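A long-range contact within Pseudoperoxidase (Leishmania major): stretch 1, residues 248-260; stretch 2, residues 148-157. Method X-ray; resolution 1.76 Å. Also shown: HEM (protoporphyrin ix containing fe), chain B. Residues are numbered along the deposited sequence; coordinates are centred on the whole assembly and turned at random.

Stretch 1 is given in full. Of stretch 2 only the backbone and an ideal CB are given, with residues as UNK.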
ATOM      1  N   LYS A 248     -10.186   6.894  17.518  1.00 48.50           N
ATOM      2  CA  LYS A 248     -10.635   6.943  18.907  1.00 51.26           C
ATOM      3  C   LYS A 248      -9.495   6.626  19.867  1.00 51.11           C
ATOM      4  O   LYS A 248      -9.548   6.977  21.046  1.00 52.81           O
ATOM      5  CB  LYS A 248     -11.790   5.968  19.131  1.00 53.45           C
ATOM      6  CG  LYS A 248     -13.112   6.422  18.540  1.00 55.32           C
ATOM      7  CD  LYS A 248     -13.985   5.219  18.222  1.00 57.83           C
ATOM      8  CE  LYS A 248     -15.453   5.600  18.155  1.00 60.88           C
ATOM      9  NZ  LYS A 248     -15.684   6.712  17.193  1.00 61.96           N
ATOM     10  N   ASN A 249      -8.470   5.947  19.367  1.00 47.37           N
ATOM     11  CA  ASN A 249      -7.281   5.710  20.171  1.00 48.25           C
ATOM     12  C   ASN A 249      -6.448   6.984  20.290  1.00 49.01           C
ATOM     13  O   ASN A 249      -6.133   7.629  19.288  1.00 48.27           O
ATOM     14  CB  ASN A 249      -6.438   4.580  19.589  1.00 45.48           C
ATOM     15  CG  ASN A 249      -5.131   4.394  20.332  1.00 48.90           C
ATOM     16  OD1 ASN A 249      -4.060   4.760  19.836  1.00 48.23           O
ATOM     17  ND2 ASN A 249      -5.212   3.836  21.541  1.00 51.68           N
ATOM     18  N   LYS A 250      -6.093   7.336  21.520  1.00 42.88           N
ATOM     19  CA  LYS A 250      -5.417   8.597  21.810  1.00 42.40           C
ATOM     20  C   LYS A 250      -4.116   8.808  21.039  1.00 41.23           C
ATOM     21  O   LYS A 250      -3.929   9.850  20.408  1.00 41.56           O
ATOM     22  CB  LYS A 250      -5.165   8.729  23.312  1.00 45.01           C
ATOM     23  CG  LYS A 250      -4.260   9.896  23.669  1.00 45.70           C
ATOM     24  CD  LYS A 250      -4.022   9.994  25.171  1.00 49.91           C
ATOM     25  CE  LYS A 250      -2.806  10.854  25.455  1.00 49.05           C
ATOM     26  NZ  LYS A 250      -2.768  11.283  26.874  1.00 54.09           N
ATOM     27  N   THR A 251      -3.215   7.830  21.091  1.00 37.08           N
ATOM     28  CA  THR A 251      -1.911   7.985  20.450  1.00 37.01           C
ATOM     29  C   THR A 251      -2.003   7.941  18.926  1.00 36.63           C
ATOM     30  O   THR A 251      -1.295   8.683  18.239  1.00 36.86           O
ATOM     31  CB  THR A 251      -0.912   6.928  20.920  1.00 37.39           C
ATOM     32  OG1 THR A 251      -1.358   5.632  20.502  1.00 38.19           O
ATOM     33  CG2 THR A 251      -0.786   6.955  22.427  1.00 35.91           C
ATOM     34  N   TRP A 252      -2.857   7.064  18.401  1.00 32.80           N
ATOM     35  CA  TRP A 252      -3.079   6.978  16.955  1.00 33.09           C
ATOM     36  C   TRP A 252      -3.636   8.295  16.413  1.00 34.29           C
ATOM     37  O   TRP A 252      -3.146   8.831  15.413  1.00 33.82           O
ATOM     38  CB  TRP A 252      -4.064   5.850  16.638  1.00 35.53           C
ATOM     39  CG  TRP A 252      -4.205   5.563  15.170  1.00 37.73           C
ATOM     40  CD1 TRP A 252      -5.019   6.205  14.266  1.00 39.78           C
ATOM     41  CD2 TRP A 252      -3.507   4.552  14.432  1.00 38.51           C
ATOM     42  NE1 TRP A 252      -4.860   5.647  13.014  1.00 38.87           N
ATOM     43  CE2 TRP A 252      -3.944   4.630  13.095  1.00 37.75           C
ATOM     44  CE3 TRP A 252      -2.561   3.581  14.779  1.00 35.36           C
ATOM     45  CZ2 TRP A 252      -3.458   3.778  12.109  1.00 36.97           C
ATOM     46  CZ3 TRP A 252      -2.084   2.739  13.793  1.00 33.62           C
ATOM     47  CH2 TRP A 252      -2.527   2.841  12.484  1.00 34.79           C
ATOM     48  N   ARG A 253      -4.670   8.801  17.074  1.00 40.33           N
ATOM     49  CA  ARG A 253      -5.304  10.050  16.666  1.00 41.17           C
ATOM     50  C   ARG A 253      -4.343  11.241  16.711  1.00 40.25           C
ATOM     51  O   ARG A 253      -4.335  12.060  15.795  1.00 39.41           O
ATOM     52  CB  ARG A 253      -6.543  10.338  17.520  1.00 41.59           C
ATOM     53  CG  ARG A 253      -7.114  11.734  17.291  1.00 43.87           C
ATOM     54  CD  ARG A 253      -8.328  12.005  18.152  1.00 46.71           C
ATOM     55  NE  ARG A 253      -9.562  11.784  17.410  1.00 49.06           N
ATOM     56  CZ  ARG A 253     -10.197  12.728  16.728  1.00 50.39           C
ATOM     57  NH1 ARG A 253      -9.723  13.965  16.691  1.00 52.24           N
ATOM     58  NH2 ARG A 253     -11.312  12.439  16.090  1.00 52.87           N
ATOM     59  N   GLU A 254      -3.536  11.346  17.768  1.00 39.76           N
ATOM     60  CA  GLU A 254      -2.567  12.439  17.835  1.00 40.13           C
ATOM     61  C   GLU A 254      -1.573  12.397  16.671  1.00 37.63           C
ATOM     62  O   GLU A 254      -1.127  13.437  16.199  1.00 40.10           O
ATOM     63  CB  GLU A 254      -1.836  12.481  19.181  1.00 43.44           C
ATOM     64  CG  GLU A 254      -0.543  13.329  19.196  1.00 49.76           C
ATOM     65  CD  GLU A 254      -0.739  14.848  18.960  1.00 55.00           C
ATOM     66  OE1 GLU A 254      -1.593  15.275  18.142  1.00 54.45           O
ATOM     67  OE2 GLU A 254       0.004  15.633  19.601  1.00 58.21           O
ATOM     68  N   LEU A 255      -1.245  11.200  16.193  1.00 29.92           N
ATOM     69  CA  LEU A 255      -0.391  11.084  15.013  1.00 29.11           C
ATOM     70  C   LEU A 255      -1.145  11.514  13.744  1.00 32.42           C
ATOM     71  O   LEU A 255      -0.574  12.165  12.860  1.00 30.99           O
ATOM     72  CB  LEU A 255       0.161   9.660  14.874  1.00 29.31           C
ATOM     73  CG  LEU A 255       1.218   9.281  15.934  1.00 29.90           C
ATOM     74  CD1 LEU A 255       1.437   7.774  16.044  1.00 28.52           C
ATOM     75  CD2 LEU A 255       2.516   9.942  15.572  1.00 30.39           C
ATOM     76  N   VAL A 256      -2.427  11.164  13.658  1.00 27.31           N
ATOM     77  CA  VAL A 256      -3.247  11.581  12.516  1.00 27.42           C
ATOM     78  C   VAL A 256      -3.405  13.107  12.515  1.00 32.88           C
ATOM     79  O   VAL A 256      -3.229  13.759  11.484  1.00 33.49           O
ATOM     80  CB  VAL A 256      -4.620  10.894  12.534  1.00 28.63           C
ATOM     81  CG1 VAL A 256      -5.581  11.579  11.544  1.00 29.26           C
ATOM     82  CG2 VAL A 256      -4.459   9.428  12.189  1.00 26.39           C
ATOM     83  N   VAL A 257      -3.708  13.672  13.680  1.00 29.64           N
ATOM     84  CA  VAL A 257      -3.824  15.118  13.837  1.00 32.40           C
ATOM     85  C   VAL A 257      -2.512  15.827  13.475  1.00 34.27           C
ATOM     86  O   VAL A 257      -2.507  16.845  12.770  1.00 33.60           O
ATOM     87  CB  VAL A 257      -4.232  15.483  15.282  1.00 37.03           C
ATOM     88  CG1 VAL A 257      -3.857  16.922  15.615  1.00 39.53           C
ATOM     89  CG2 VAL A 257      -5.721  15.262  15.480  1.00 34.65           C
ATOM     90  N   ARG A 258      -1.407  15.277  13.961  1.00 35.08           N
ATOM     91  CA  ARG A 258      -0.083  15.828  13.704  1.00 36.65           C
ATOM     92  C   ARG A 258       0.307  15.808  12.218  1.00 35.40           C
ATOM     93  O   ARG A 258       0.866  16.787  11.717  1.00 32.92           O
ATOM     94  CB  ARG A 258       0.941  15.053  14.531  1.00 40.41           C
ATOM     95  CG  ARG A 258       2.365  15.500  14.393  1.00 47.19           C
ATOM     96  CD  ARG A 258       3.139  15.130  15.656  1.00 57.62           C
ATOM     97  NE  ARG A 258       2.988  16.163  16.674  1.00 64.05           N
ATOM     98  CZ  ARG A 258       3.842  17.167  16.848  1.00 65.10           C
ATOM     99  NH1 ARG A 258       4.923  17.264  16.080  1.00 61.03           N
ATOM    100  NH2 ARG A 258       3.617  18.069  17.792  1.00 67.89           N
ATOM    101  N   TYR A 259       0.011  14.704  11.530  1.00 30.74           N
ATOM    102  CA  TYR A 259       0.361  14.540  10.120  1.00 28.20           C
ATOM    103  C   TYR A 259      -0.530  15.413   9.249  1.00 29.78           C
ATOM    104  O   TYR A 259      -0.127  15.842   8.171  1.00 30.41           O
ATOM    105  CB  TYR A 259       0.236  13.071   9.688  1.00 26.06           C
ATOM    106  CG  TYR A 259       1.299  12.128  10.262  1.00 28.64           C
ATOM    107  CD1 TYR A 259       2.480  12.618  10.809  1.00 29.23           C
ATOM    108  CD2 TYR A 259       1.114  10.752  10.239  1.00 28.19           C
ATOM    109  CE1 TYR A 259       3.452  11.752  11.319  1.00 30.00           C
ATOM    110  CE2 TYR A 259       2.082   9.876  10.746  1.00 25.29           C
ATOM    111  CZ  TYR A 259       3.242  10.386  11.283  1.00 29.16           C
ATOM    112  OH  TYR A 259       4.199   9.520  11.790  1.00 26.80           O
ATOM    113  N   ALA A 260      -1.743  15.672   9.722  1.00 31.71           N
ATOM    114  CA  ALA A 260      -2.685  16.520   8.996  1.00 33.43           C
ATOM    115  C   ALA A 260      -2.184  17.959   8.938  1.00 37.49           C
ATOM    116  O   ALA A 260      -2.472  18.696   7.984  1.00 36.53           O
ATOM    117  CB  ALA A 260      -4.061  16.470   9.655  1.00 31.87           C
ATOM    118  N   UNK A 148       7.369   1.609  14.212  1.00 22.83           N
ATOM    119  CA  UNK A 148       6.864   2.373  15.355  1.00 23.41           C
ATOM    120  C   UNK A 148       5.417   2.745  15.041  1.00 22.51           C
ATOM    121  O   UNK A 148       4.976   2.599  13.889  1.00 22.22           O
ATOM    122  CB  UNK A 148       7.715   3.615  15.629  1.00 23.41           C
ATOM    123  N   UNK A 149       4.683   3.259  16.025  1.00 31.33           N
ATOM    124  CA  UNK A 149       3.311   3.675  15.731  1.00 31.55           C
ATOM    125  C   UNK A 149       3.278   4.846  14.741  1.00 31.50           C
ATOM    126  O   UNK A 149       2.401   4.916  13.876  1.00 32.13           O
ATOM    127  CB  UNK A 149       2.591   4.063  17.024  1.00 31.55           C
ATOM    128  N   UNK A 150       4.253   5.744  14.843  1.00 25.36           N
ATOM    129  CA  UNK A 150       4.370   6.855  13.895  1.00 26.36           C
ATOM    130  C   UNK A 150       4.521   6.355  12.454  1.00 25.70           C
ATOM    131  O   UNK A 150       3.886   6.882  11.532  1.00 25.56           O
ATOM    132  CB  UNK A 150       5.562   7.740  14.267  1.00 26.36           C
ATOM    133  N   UNK A 151       5.352   5.331  12.265  1.00 23.36           N
ATOM    134  CA  UNK A 151       5.572   4.758  10.941  1.00 22.94           C
ATOM    135  C   UNK A 151       4.319   4.045  10.431  1.00 24.37           C
ATOM    136  O   UNK A 151       3.974   4.162   9.245  1.00 23.46           O
ATOM    137  CB  UNK A 151       6.754   3.787  10.974  1.00 22.94           C
ATOM    138  N   UNK A 152       3.629   3.316  11.309  1.00 24.43           N
ATOM    139  CA  UNK A 152       2.396   2.630  10.896  1.00 23.91           C
ATOM    140  C   UNK A 152       1.390   3.628  10.346  1.00 24.06           C
ATOM    141  O   UNK A 152       0.827   3.437   9.258  1.00 24.16           O
ATOM    142  CB  UNK A 152       1.785   1.860  12.068  1.00 23.91           C
ATOM    143  N   UNK A 153       1.170   4.694  11.111  1.00 25.24           N
ATOM    144  CA  UNK A 153       0.187   5.718  10.751  1.00 25.81           C
ATOM    145  C   UNK A 153       0.609   6.441   9.479  1.00 26.93           C
ATOM    146  O   UNK A 153      -0.224   6.747   8.613  1.00 26.51           O
ATOM    147  CB  UNK A 153       0.009   6.720  11.893  1.00 25.81           C
ATOM    148  N   UNK A 154       1.910   6.680   9.348  1.00 24.26           N
ATOM    149  CA  UNK A 154       2.451   7.353   8.172  1.00 25.18           C
ATOM    150  C   UNK A 154       2.203   6.559   6.895  1.00 26.17           C
ATOM    151  O   UNK A 154       2.015   7.128   5.804  1.00 23.86           O
ATOM    152  CB  UNK A 154       3.951   7.594   8.349  1.00 25.18           C
ATOM    153  N   UNK A 155       2.209   5.235   7.021  1.00 26.89           N
ATOM    154  CA  UNK A 155       2.096   4.367   5.855  1.00 26.80           C
ATOM    155  C   UNK A 155       0.697   4.436   5.267  1.00 26.82           C
ATOM    156  O   UNK A 155       0.507   4.218   4.069  1.00 26.29           O
ATOM    157  CB  UNK A 155       2.444   2.923   6.223  1.00 26.80           C
ATOM    158  N   UNK A 156      -0.289   4.740   6.106  1.00 24.64           N
ATOM    159  CA  UNK A 156      -1.681   4.718   5.638  1.00 26.09           C
ATOM    160  C   UNK A 156      -2.037   5.861   4.687  1.00 26.93           C
ATOM    161  O   UNK A 156      -3.093   5.827   4.040  1.00 26.37           O
ATOM    162  CB  UNK A 156      -2.623   4.763   6.843  1.00 26.09           C
ATOM    163  N   UNK A 157      -1.156   6.856   4.557  1.00 25.84           N
ATOM    164  CA  UNK A 157      -1.381   7.918   3.573  1.00 26.79           C
ATOM    165  C   UNK A 157      -1.300   7.413   2.140  1.00 25.60           C
ATOM    166  O   UNK A 157      -1.606   8.169   1.206  1.00 25.75           O
ATOM    167  CB  UNK A 157      -0.364   9.043   3.775  1.00 26.79           C
TER
HETATM  168  CHA HEM B 500      -6.429   0.169  -1.539  1.00 25.64           C
HETATM  169  CHB HEM B 500      -7.880  -1.161   2.920  1.00 20.37           C
HETATM  170  CHC HEM B 500      -3.221  -1.078   4.285  1.00 21.94           C
HETATM  171  CHD HEM B 500      -1.897   0.956   0.056  1.00 23.87           C
HETATM  172  C1A HEM B 500      -7.181  -0.268  -0.476  1.00 23.55           C
HETATM  173  C2A HEM B 500      -8.573  -0.649  -0.564  1.00 21.81           C
HETATM  174  C3A HEM B 500      -8.981  -1.020   0.646  1.00 19.68           C
HETATM  175  C4A HEM B 500      -7.855  -0.882   1.568  1.00 19.96           C
HETATM  176  CMA HEM B 500     -10.393  -1.504   1.021  1.00 26.69           C
HETATM  177  CAA HEM B 500      -9.411  -0.668  -1.861  1.00 22.76           C
HETATM  178  CBA HEM B 500      -8.925  -1.934  -2.592  1.00 17.79           C
HETATM  179  CGA HEM B 500      -9.615  -2.156  -3.920  1.00 26.20           C
HETATM  180  O1A HEM B 500     -10.858  -2.334  -3.925  1.00 27.38           O
HETATM  181  O2A HEM B 500      -8.914  -2.190  -4.969  1.00 25.36           O
HETATM  182  C1B HEM B 500      -6.748  -1.287   3.701  1.00 24.43           C
HETATM  183  C2B HEM B 500      -6.685  -1.674   5.091  1.00 20.83           C
HETATM  184  C3B HEM B 500      -5.402  -1.678   5.482  1.00 26.03           C
HETATM  185  C4B HEM B 500      -4.594  -1.243   4.345  1.00 26.16           C
HETATM  186  CMB HEM B 500      -7.902  -2.054   5.948  1.00 19.27           C
HETATM  187  CAB HEM B 500      -4.945  -2.049   6.916  1.00 27.17           C
HETATM  188  CBB HEM B 500      -3.737  -2.563   7.168  1.00 22.93           C
HETATM  189  C1C HEM B 500      -2.453  -0.517   3.280  1.00 20.65           C
HETATM  190  C2C HEM B 500      -1.008  -0.254   3.323  1.00 20.54           C
HETATM  191  C3C HEM B 500      -0.652   0.309   2.137  1.00 19.91           C
HETATM  192  C4C HEM B 500      -1.856   0.418   1.325  1.00 21.01           C
HETATM  193  CMC HEM B 500      -0.102  -0.603   4.538  1.00 19.51           C
HETATM  194  CAC HEM B 500       0.705   0.781   1.567  1.00 21.12           C
HETATM  195  CBC HEM B 500       1.877   0.562   2.180  1.00 45.69           C
HETATM  196  C1D HEM B 500      -2.993   0.956  -0.771  1.00 20.90           C
HETATM  197  C2D HEM B 500      -3.027   1.503  -2.112  1.00 20.79           C
HETATM  198  C3D HEM B 500      -4.445   1.261  -2.611  1.00 21.50           C
HETATM  199  C4D HEM B 500      -5.122   0.591  -1.520  1.00 21.37           C
HETATM  200  CMD HEM B 500      -1.874   2.188  -2.877  1.00 22.63           C
HETATM  201  CAD HEM B 500      -5.019   1.631  -4.004  1.00 19.04           C
HETATM  202  CBD HEM B 500      -4.700   0.424  -4.896  1.00 21.88           C
HETATM  203  CGD HEM B 500      -5.234   0.607  -6.297  1.00 27.99           C
HETATM  204  O1D HEM B 500      -5.224  -0.386  -7.082  1.00 26.21           O
HETATM  205  O2D HEM B 500      -5.671   1.742  -6.616  1.00 21.51           O
HETATM  206  NA  HEM B 500      -6.771  -0.414   0.845  1.00 21.47           N
HETATM  207  NB  HEM B 500      -5.463  -1.022   3.280  1.00 21.70           N
HETATM  208  NC  HEM B 500      -2.934  -0.088   2.040  1.00 22.92           N
HETATM  209  ND  HEM B 500      -4.246   0.440  -0.450  1.00 21.48           N
HETATM  210 FE   HEM B 500      -4.877  -0.330   1.415  1.00 28.24          FE

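Position 148 precedes the helix, and its CB lies far from stretch 1. Such an N-cap site suits a short polar side chain, Ser, Thr, Asp or Asn, able to accept from a free amide of the first turn. The residue is Thr 148, whose OG1 accepts from the N of residue 151 at 3.1 Å.

At 149 the CA-to-CB bond points sideways. The ideal CB is 4.0 Å from Leu 255 CD1 and 5.5 Å from Thr 251 OG1, so a long side chain could lie along the leucine and place a polar end at the hydroxyl; Gln, Glu or perhaps Lys would reach. The residue is Glu 149, extended with chi1 and chi2 both t. Its CG packs 3.6 Å from Leu 255 CD1, and its OE1 accepts a very short hydrogen bond, 2.5 Å, from Thr 251 OG1. The carboxylate also approaches the edge of the indole, with OE2 3.3 Å from Trp 252 CE3.

Position 150 is where the helices come close: its CA lies 6.5 Å from the CA of Leu 255. The ideal CB is already 3.3 Å from Tyr 259 OH and 4.0 Å from Leu 255 CD2, which favours a small residue, Ala, Gly or Ser. It is Ala 150. Its methyl packs against Leu 255 CD2, and its carbonyl O accepts from Tyr 259 OH at 2.7 Å, near the plane of the tyrosine ring.

At 151 CB points away, and stretch 1 sets no demand; many helix-compatible residues would do. Glu 151 turns back to its own helix start, its OE1 accepting from Thr 148 N at 2.9 Å.

Position 152 points sideways, its ideal CB 4.3 Å from Trp 252 CZ3. A small or medium apolar side chain fits, such as Ala, Cys or Val. It is Cys 152.

Position 153 points toward stretch 1, with Trp 252, Leu 255 and Tyr 259 all near its ideal CB. This hollow calls for a compact apolar group; Val, Ile or Leu are candidates. Val 153, with chi1 t, is a knob among these three residues and Val 256. Its CG2 stands 3.4 Å from the centroid of the six-membered ring of Trp 252, only 6° off the normal, a CH-pi contact over the face. CG1 meets Tyr 259 CE2 at 3.6 Å and Val 256 CG2 at 4.0 Å.

At 154 the ideal CB is 3.8 Å from Tyr 259 CE2, so a small residue such as Ala or Ser suits. Ala 154 contributes its methyl there.

Position 155 is sideways and beyond reach of stretch 1, but lies near the heme; an apolar residue suits. Leu 155 CG is 3.6 Å from HEM CBC.

At 156 CA-to-CB points toward stretch 1, and the ideal CB is 5.4 Å from Trp 252 CZ2, leaving room for Leu or Met. Leu 156 places CD1 3.5 Å from CZ2 of Trp 252, at the ring edge, and CD2 3.9 Å from HEM CHC.

Position 157 is out of reach; it is Ala 157.

Stretch 2, residues 148-157: TEAECVALLA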
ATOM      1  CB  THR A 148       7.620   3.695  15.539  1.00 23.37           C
ATOM      2  OG1 THR A 148       7.410   4.512  14.372  1.00 23.63           O
ATOM      3  CG2 THR A 148       9.120   3.452  15.737  1.00 24.15           C
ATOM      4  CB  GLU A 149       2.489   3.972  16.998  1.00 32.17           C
ATOM      5  CG  GLU A 149       1.014   4.242  16.628  1.00 37.25           C
ATOM      6  CD  GLU A 149       0.055   4.236  17.797  1.00 40.34           C
ATOM      7  OE1 GLU A 149       0.328   4.918  18.807  1.00 41.85           O
ATOM      8  OE2 GLU A 149      -0.993   3.554  17.697  1.00 41.75           O
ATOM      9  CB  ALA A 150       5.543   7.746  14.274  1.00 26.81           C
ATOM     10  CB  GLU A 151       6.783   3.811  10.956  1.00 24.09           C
ATOM     11  CG  GLU A 151       8.138   4.544  10.984  1.00 25.66           C
ATOM     12  CD  GLU A 151       9.303   3.656  11.415  1.00 28.31           C
ATOM     13  OE1 GLU A 151       9.069   2.610  12.064  1.00 25.05           O
ATOM     14  OE2 GLU A 151      10.469   4.023  11.125  1.00 28.11           O
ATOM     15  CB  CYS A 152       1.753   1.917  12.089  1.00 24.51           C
ATOM     16  SG  CYS A 152       2.657   0.482  12.701  1.00 24.52           S
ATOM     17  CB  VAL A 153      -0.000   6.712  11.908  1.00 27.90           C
ATOM     18  CG1 VAL A 153      -0.855   7.909  11.489  1.00 26.51           C
ATOM     19  CG2 VAL A 153      -0.601   5.996  13.116  1.00 27.70           C
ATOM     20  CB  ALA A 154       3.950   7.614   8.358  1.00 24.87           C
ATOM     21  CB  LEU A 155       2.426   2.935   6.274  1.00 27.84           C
ATOM     22  CG  LEU A 155       3.056   1.935   5.310  1.00 29.69           C
ATOM     23  CD1 LEU A 155       4.102   2.552   4.344  1.00 27.92           C
ATOM     24  CD2 LEU A 155       3.685   0.839   6.168  1.00 27.69           C
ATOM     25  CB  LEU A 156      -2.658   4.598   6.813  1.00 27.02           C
ATOM     26  CG  LEU A 156      -2.698   3.189   7.433  1.00 24.76           C
ATOM     27  CD1 LEU A 156      -3.542   3.169   8.672  1.00 27.94           C
ATOM     28  CD2 LEU A 156      -3.243   2.163   6.440  1.00 26.39           C
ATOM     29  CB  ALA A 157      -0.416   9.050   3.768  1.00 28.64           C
TER
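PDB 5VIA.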